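Long-range contact in probable polyketide synthase 1 (Dictyostelium discoideum, PDB 2H84), which is a probable polyketide synthase, a type I/III hybrid that makes acylpyrones in vitro, with a C-terminal type III domain for chain extension and cyclization: residues 102-107 / 210-214. Sequence-based numbering, arbitrary orientation.
Sequences ACLRAL and SAAYI
Ala102 and Ala106, one helical turn apart, set their methyls against that of Ala212, which sits beside the turn between them, with CB of Ala106 3.7 Å and CB of Ala102 4.0 Å from Ala212 CB. Cys103 closes in from the flank, SG lying 4.1 Å from Ala212 CB; its side chain also touches Leu137 and Leu141 of helix 133-141. Farther along, Leu107 and Ile214 meet by their branch ends, crossing at about a right angle with Leu107 CD2 3.8 Å from Ile214 CD1. In Ile214, chi1 (-51°) carries CG1 toward the helix and the bend at chi2 (-66°) brings CD1 to the leucine; Ile117 touches both residues.

Backbone and polar atoms fill in the rest. Ala106 CB rests on Ala212 O, Ala106 O faces Ile214 CG1 at 3.5 Å, and Ser210 OG lies 3.5 Å from Ala102 CB, a van der Waals touch.

Helix 84-110 covers the outer face of a beta layer of the thiolase fold; Ala211 and Tyr213 turn to helix 335-345 of the buried helical layer. Van der Waals packing holds the two segments together, while the strand's backbone bonds to neighbouring strands, Ala211 to Cys183 and Ala212 to Gly20.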
# COMPACT_ATOMS: atom_id res chain seq x y z
N ALA A 102 14.28 -7.93 11.08
CA ALA A 102 13.94 -6.69 11.74
C ALA A 102 12.80 -6.93 12.73
O ALA A 102 12.92 -6.63 13.92
CB ALA A 102 13.55 -5.62 10.71
N CYS A 103 11.70 -7.49 12.23
CA CYS A 103 10.52 -7.79 13.05
C CYS A 103 10.88 -8.58 14.30
O CYS A 103 10.44 -8.27 15.40
CB CYS A 103 9.50 -8.59 12.25
SG CYS A 103 8.55 -7.62 11.13
N LEU A 104 11.69 -9.62 14.11
CA LEU A 104 12.12 -10.45 15.21
C LEU A 104 12.78 -9.55 16.25
O LEU A 104 12.37 -9.52 17.41
CB LEU A 104 13.10 -11.51 14.68
CG LEU A 104 12.78 -12.97 14.96
CD1 LEU A 104 11.28 -13.18 15.09
CD2 LEU A 104 13.37 -13.83 13.86
N ARG A 105 13.79 -8.80 15.83
CA ARG A 105 14.50 -7.90 16.72
C ARG A 105 13.63 -6.84 17.36
O ARG A 105 13.85 -6.47 18.52
CB ARG A 105 15.63 -7.22 15.97
CG ARG A 105 16.80 -8.13 15.71
CD ARG A 105 17.59 -7.65 14.54
NE ARG A 105 18.98 -8.04 14.68
CZ ARG A 105 19.79 -8.27 13.65
NH1 ARG A 105 19.33 -8.15 12.42
NH2 ARG A 105 21.06 -8.59 13.85
N ALA A 106 12.66 -6.34 16.61
CA ALA A 106 11.75 -5.31 17.11
C ALA A 106 10.79 -5.94 18.11
O ALA A 106 10.28 -5.26 19.00
CB ALA A 106 10.96 -4.69 15.96
N LEU A 107 10.56 -7.23 17.97
CA LEU A 107 9.66 -7.94 18.87
C LEU A 107 10.32 -8.16 20.22
O LEU A 107 9.70 -7.96 21.26
CB LEU A 107 9.25 -9.28 18.27
CG LEU A 107 8.13 -9.22 17.23
CD1 LEU A 107 8.01 -10.57 16.50
CD2 LEU A 107 6.82 -8.86 17.90
N SER A 210 16.06 -2.74 6.47
CA SER A 210 14.74 -3.03 6.99
C SER A 210 14.70 -2.62 8.44
O SER A 210 15.63 -2.89 9.20
CB SER A 210 14.46 -4.54 6.90
OG SER A 210 13.15 -4.85 7.33
N ALA A 211 13.61 -1.96 8.83
CA ALA A 211 13.43 -1.50 10.20
C ALA A 211 12.00 -1.78 10.64
O ALA A 211 11.06 -1.55 9.89
CB ALA A 211 13.70 -0.01 10.28
N ALA A 212 11.84 -2.30 11.85
CA ALA A 212 10.50 -2.58 12.36
C ALA A 212 10.31 -1.99 13.76
O ALA A 212 11.28 -1.76 14.49
CB ALA A 212 10.26 -4.08 12.39
N TYR A 213 9.06 -1.72 14.13
CA TYR A 213 8.77 -1.18 15.45
C TYR A 213 7.38 -1.59 15.93
O TYR A 213 6.49 -1.87 15.13
CB TYR A 213 8.94 0.35 15.43
CG TYR A 213 8.01 1.07 14.49
CD1 TYR A 213 6.74 1.48 14.91
CD2 TYR A 213 8.38 1.33 13.17
CE1 TYR A 213 5.86 2.12 14.03
CE2 TYR A 213 7.51 1.97 12.29
CZ TYR A 213 6.25 2.36 12.73
OH TYR A 213 5.39 2.98 11.86
N ILE A 214 7.21 -1.67 17.25
CA ILE A 214 5.92 -2.01 17.84
C ILE A 214 5.33 -0.70 18.36
O ILE A 214 6.04 0.14 18.92
CB ILE A 214 6.07 -2.96 19.03
CG1 ILE A 214 6.93 -4.16 18.63
CG2 ILE A 214 4.70 -3.38 19.52
CD1 ILE A 214 6.30 -5.06 17.59